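Local atomic coordinates of ribulose-bisphosphate carboxylase (Alicyclobacillus acidocaldarius subsp. acidocaldarius, PDB entry 4NAS), a protein that belongs to the RuBisCO large-chain family, pairing an alpha/beta N-terminal domain with a TIM-barrel domain, and is modelled here with bound calcium ions. Residues L26-I39 with V53-V65. Numbering follows the deposited sequence.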
loop_
_atom_site.group_PDB
_atom_site.type_symbol
_atom_site.label_atom_id
_atom_site.label_comp_id
_atom_site.label_asym_id
_atom_site.label_seq_id
_atom_site.Cartn_x
_atom_site.Cartn_y
_atom_site.Cartn_z
ATOM N N LEU B 26 19.391 -6.741 -20.829
ATOM C CA LEU B 26 19.400 -7.138 -19.425
ATOM C C LEU B 26 20.564 -6.534 -18.635
ATOM O O LEU B 26 20.380 -6.017 -17.527
ATOM C CB LEU B 26 19.426 -8.661 -19.308
ATOM C CG LEU B 26 18.103 -9.393 -19.506
ATOM C CD1 LEU B 26 18.308 -10.888 -19.352
ATOM C CD2 LEU B 26 17.048 -8.893 -18.525
ATOM N N GLU B 27 21.755 -6.602 -19.215
ATOM C CA GLU B 27 22.966 -6.151 -18.539
ATOM C C GLU B 27 22.938 -4.642 -18.280
ATOM O O GLU B 27 23.218 -4.195 -17.171
ATOM C CB GLU B 27 24.194 -6.535 -19.361
ATOM C CG GLU B 27 25.330 -7.134 -18.535
ATOM C CD GLU B 27 25.065 -8.568 -18.088
ATOM O OE1 GLU B 27 25.337 -8.879 -16.910
ATOM O OE2 GLU B 27 24.603 -9.387 -18.915
ATOM N N ALA B 28 22.580 -3.861 -19.296
ATOM C CA ALA B 28 22.432 -2.414 -19.132
ATOM C C ALA B 28 21.278 -2.056 -18.184
ATOM O O ALA B 28 21.413 -1.181 -17.330
ATOM C CB ALA B 28 22.238 -1.738 -20.480
ATOM N N ARG B 29 20.141 -2.727 -18.337
ATOM C CA ARG B 29 18.996 -2.431 -17.490
ATOM C C ARG B 29 19.336 -2.671 -16.023
ATOM O O ARG B 29 19.023 -1.840 -15.175
ATOM C CB ARG B 29 17.770 -3.244 -17.899
ATOM C CG ARG B 29 16.545 -2.907 -17.081
ATOM C CD ARG B 29 15.306 -3.593 -17.587
ATOM N NE ARG B 29 14.206 -3.433 -16.646
ATOM C CZ ARG B 29 12.978 -3.904 -16.832
ATOM N NH1 ARG B 29 12.672 -4.561 -17.945
ATOM N NH2 ARG B 29 12.046 -3.708 -15.900
ATOM N N ALA B 30 20.017 -3.782 -15.735
ATOM C CA ALA B 30 20.451 -4.074 -14.370
ATOM C C ALA B 30 21.424 -3.024 -13.812
ATOM O O ALA B 30 21.284 -2.598 -12.662
ATOM C CB ALA B 30 21.046 -5.496 -14.272
ATOM N N GLU B 31 22.404 -2.617 -14.619
ATOM C CA GLU B 31 23.362 -1.587 -14.203
ATOM C C GLU B 31 22.666 -0.246 -13.920
ATOM O O GLU B 31 22.994 0.453 -12.959
ATOM C CB GLU B 31 24.460 -1.415 -15.269
ATOM C CG GLU B 31 25.703 -0.669 -14.791
ATOM C CD GLU B 31 26.577 -1.491 -13.845
ATOM O OE1 GLU B 31 27.432 -0.888 -13.159
ATOM O OE2 GLU B 31 26.422 -2.734 -13.793
ATOM N N GLY B 32 21.695 0.100 -14.757
ATOM C CA GLY B 32 20.919 1.312 -14.566
ATOM C C GLY B 32 20.134 1.304 -13.271
ATOM O O GLY B 32 20.091 2.307 -12.561
ATOM N N ILE B 33 19.500 0.175 -12.968
ATOM C CA ILE B 33 18.821 -0.004 -11.684
ATOM C C ILE B 33 19.781 0.180 -10.505
ATOM O O ILE B 33 19.499 0.957 -9.589
ATOM C CB ILE B 33 18.129 -1.384 -11.593
ATOM C CG1 ILE B 33 17.021 -1.495 -12.644
ATOM C CG2 ILE B 33 17.562 -1.631 -10.182
ATOM C CD1 ILE B 33 16.524 -2.916 -12.837
ATOM N N ALA B 34 20.918 -0.519 -10.540
ATOM C CA ALA B 34 21.859 -0.507 -9.417
ATOM C C ALA B 34 22.418 0.888 -9.113
ATOM O O ALA B 34 22.622 1.247 -7.956
ATOM C CB ALA B 34 22.990 -1.492 -9.661
ATOM N N VAL B 35 22.660 1.664 -10.164
ATOM C CA VAL B 35 23.179 3.023 -10.024
ATOM C C VAL B 35 22.062 4.047 -9.787
ATOM O O VAL B 35 22.144 4.867 -8.874
ATOM C CB VAL B 35 24.034 3.404 -11.255
ATOM C CG1 VAL B 35 24.387 4.908 -11.275
ATOM C CG2 VAL B 35 25.291 2.535 -11.301
ATOM N N GLY B 36 21.008 3.977 -10.594
ATOM C CA GLY B 36 19.927 4.949 -10.535
ATOM C C GLY B 36 19.105 4.952 -9.254
ATOM O O GLY B 36 18.568 5.984 -8.864
ATOM N N LEU B 37 18.966 3.795 -8.621
ATOM C CA LEU B 37 18.180 3.687 -7.388
ATOM C C LEU B 37 19.036 3.777 -6.126
ATOM O O LEU B 37 18.560 3.502 -5.030
ATOM C CB LEU B 37 17.383 2.378 -7.366
ATOM C CG LEU B 37 16.390 2.232 -8.512
ATOM C CD1 LEU B 37 15.627 0.922 -8.377
ATOM C CD2 LEU B 37 15.443 3.430 -8.561
ATOM N N THR B 38 20.296 4.168 -6.276
ATOM C CA THR B 38 21.145 4.361 -5.117
ATOM C C THR B 38 21.770 5.760 -5.098
ATOM O O THR B 38 21.319 6.626 -4.343
ATOM C CB THR B 38 22.219 3.268 -5.014
ATOM O OG1 THR B 38 23.004 3.242 -6.212
ATOM C CG2 THR B 38 21.551 1.906 -4.816
ATOM N N ILE B 39 22.801 5.969 -5.920
ATOM C CA ILE B 39 23.445 7.272 -6.036
ATOM C C ILE B 39 22.809 8.152 -7.102
ATOM O O ILE B 39 23.156 9.335 -7.233
ATOM C CB ILE B 39 24.957 7.145 -6.336
ATOM C CG1 ILE B 39 25.194 6.351 -7.627
ATOM C CG2 ILE B 39 25.664 6.493 -5.171
ATOM C CD1 ILE B 39 26.565 6.652 -8.301
ATOM N N VAL B 53 31.823 8.282 -2.339
ATOM C CA VAL B 53 30.468 8.188 -2.889
ATOM C C VAL B 53 30.187 6.759 -3.348
ATOM O O VAL B 53 29.057 6.259 -3.234
ATOM C CB VAL B 53 30.257 9.190 -4.068
ATOM C CG1 VAL B 53 28.926 8.960 -4.766
ATOM C CG2 VAL B 53 30.343 10.630 -3.565
ATOM N N ALA B 54 31.235 6.108 -3.847
ATOM C CA ALA B 54 31.158 4.744 -4.363
ATOM C C ALA B 54 30.520 3.786 -3.365
ATOM O O ALA B 54 29.792 2.873 -3.751
ATOM C CB ALA B 54 32.543 4.246 -4.767
ATOM N N LYS B 55 30.783 4.014 -2.083
ATOM C CA LYS B 55 30.254 3.158 -1.028
ATOM C C LYS B 55 28.734 3.264 -0.891
ATOM O O LYS B 55 28.117 2.422 -0.248
ATOM C CB LYS B 55 30.942 3.451 0.313
ATOM C CG LYS B 55 30.143 4.349 1.255
ATOM C CD LYS B 55 30.118 3.789 2.671
ATOM C CE LYS B 55 28.806 4.115 3.381
ATOM N NZ LYS B 55 28.719 3.461 4.722
ATOM N N HIS B 56 28.143 4.292 -1.497
ATOM C CA HIS B 56 26.693 4.459 -1.501
ATOM C C HIS B 56 26.074 3.878 -2.770
ATOM O O HIS B 56 24.844 3.870 -2.932
ATOM C CB HIS B 56 26.311 5.940 -1.377
ATOM C CG HIS B 56 26.523 6.509 -0.009
ATOM N ND1 HIS B 56 25.573 6.423 0.987
ATOM C CD2 HIS B 56 27.579 7.165 0.532
ATOM C CE1 HIS B 56 26.031 7.008 2.080
ATOM N NE2 HIS B 56 27.248 7.467 1.831
ATOM N N CYS B 57 26.919 3.396 -3.679
ATOM C CA CYS B 57 26.396 2.921 -4.956
ATOM C C CYS B 57 25.948 1.464 -4.878
ATOM O O CYS B 57 26.551 0.659 -4.172
ATOM C CB CYS B 57 27.413 3.116 -6.089
ATOM S SG CYS B 57 26.758 2.690 -7.727
ATOM N N GLY B 58 24.897 1.133 -5.622
ATOM C CA GLY B 58 24.409 -0.235 -5.689
ATOM C C GLY B 58 25.237 -1.103 -6.618
ATOM O O GLY B 58 26.161 -0.609 -7.276
ATOM N N ARG B 59 24.936 -2.401 -6.656
ATOM C CA ARG B 59 25.656 -3.325 -7.537
ATOM C C ARG B 59 24.747 -4.438 -8.043
ATOM O O ARG B 59 23.776 -4.805 -7.382
ATOM C CB ARG B 59 26.884 -3.929 -6.841
ATOM C CG ARG B 59 27.026 -3.550 -5.381
ATOM C CD ARG B 59 27.946 -4.478 -4.617
ATOM N NE ARG B 59 27.892 -4.169 -3.190
ATOM C CZ ARG B 59 27.331 -4.947 -2.269
ATOM N NH1 ARG B 59 27.328 -4.565 -0.999
ATOM N NH2 ARG B 59 26.788 -6.109 -2.609
ATOM N N VAL B 60 25.056 -4.953 -9.227
ATOM C CA VAL B 60 24.336 -6.077 -9.797
ATOM C C VAL B 60 24.980 -7.359 -9.276
ATOM O O VAL B 60 26.167 -7.599 -9.497
ATOM C CB VAL B 60 24.369 -6.060 -11.334
ATOM C CG1 VAL B 60 23.714 -7.303 -11.870
ATOM C CG2 VAL B 60 23.670 -4.814 -11.875
ATOM N N GLU B 61 24.205 -8.173 -8.565
ATOM C CA GLU B 61 24.753 -9.382 -7.939
ATOM C C GLU B 61 24.595 -10.623 -8.810
ATOM O O GLU B 61 25.394 -11.559 -8.721
ATOM C CB GLU B 61 24.135 -9.618 -6.558
ATOM C CG GLU B 61 24.433 -8.517 -5.548
ATOM C CD GLU B 61 25.824 -8.619 -4.950
ATOM O OE1 GLU B 61 25.950 -9.198 -3.848
ATOM O OE2 GLU B 61 26.787 -8.115 -5.571
ATOM N N GLY B 62 23.566 -10.633 -9.650
ATOM C CA GLY B 62 23.355 -11.752 -10.553
ATOM C C GLY B 62 22.258 -11.529 -11.574
ATOM O O GLY B 62 21.281 -10.822 -11.323
ATOM N N ILE B 63 22.448 -12.125 -12.747
ATOM C CA ILE B 63 21.445 -12.132 -13.807
ATOM C C ILE B 63 21.243 -13.567 -14.276
ATOM O O ILE B 63 22.194 -14.216 -14.685
ATOM C CB ILE B 63 21.899 -11.309 -15.022
ATOM C CG1 ILE B 63 22.258 -9.876 -14.608
ATOM C CG2 ILE B 63 20.828 -11.332 -16.106
ATOM C CD1 ILE B 63 22.375 -8.932 -15.760
ATOM N N ARG B 64 20.009 -14.054 -14.214
ATOM C CA ARG B 64 19.702 -15.436 -14.559
ATOM C C ARG B 64 18.541 -15.512 -15.548
ATOM O O ARG B 64 17.409 -15.172 -15.219
ATOM C CB ARG B 64 19.356 -16.245 -13.305
ATOM C CG ARG B 64 20.467 -16.327 -12.263
ATOM C CD ARG B 64 20.010 -17.102 -11.037
ATOM N NE ARG B 64 18.967 -16.406 -10.279
ATOM C CZ ARG B 64 19.217 -15.446 -9.394
ATOM N NH1 ARG B 64 20.471 -15.069 -9.164
ATOM N NH2 ARG B 64 18.223 -14.863 -8.738
ATOM N N VAL B 65 18.826 -15.976 -16.757
ATOM C CA VAL B 65 17.784 -16.174 -17.751
ATOM C C VAL B 65 16.991 -17.433 -17.405
ATOM O O VAL B 65 17.563 -18.512 -17.257
ATOM C CB VAL B 65 18.394 -16.312 -19.154
ATOM C CG1 VAL B 65 17.412 -16.960 -20.099
ATOM C CG2 VAL B 65 18.840 -14.958 -19.675
#
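From Leu26 and Ala30, which pack on Ile63 and Val60, to Ala34, which meets Gly58, helix 26-36 lies across strand 59-65, the axes 7.2 Å apart at closest approach and their directions 131° apart. The tightest backbone approach is at the helix's C-terminal end, where the CA atoms of Ala34 and Gly58 are 4.5 Å apart and bare Gly58 CA lies 3.2 Å from Ala34 O. Here Thr38 ties the two segments together. With chi1 at 57°, its OG1 sits between its own backbone N and carbonyl carbon, where it gives its proton to Ala34 O (2.7 Å) in the carbonyl plane and accepts Gly58 N at 2.9 Å. Gly58 N also makes a weak bond to Ala34 O, closing a triangle of polar atoms that links the last helical turn to the residue just before the strand.

Farther along the strand, Val60 aims CG2 at the helix, 3.6 Å from Ala30 CB, and Ala34 CB packs against the same methyl. Ile63 sends CD1 between Ala30 CB and the bent side chain of Glu27, whose carboxylate lies against that methyl. Leu26 CD1 reaches both Ile63 CG2 and Val65 CG2 at 4.1 Å. Beyond the helix, Ile39 CG2 drops onto the turn 54-57, 3.9 Å from Cys57 CB and close to Val53 CG1, while Cys57 SG touches Val35 CG2. The imidazole of His56 leads away from this packing to Asn86 and to Tyr186 of the second subunit.

Strand 59-68 forms one edge of the antiparallel part of the sheet, beside strand 73-83, with a classic bulge where Glu61 and Gly62 face Asp79. Such helix-on-sheet packing belongs to the alpha/beta N-terminal domain of RuBisCO large chains.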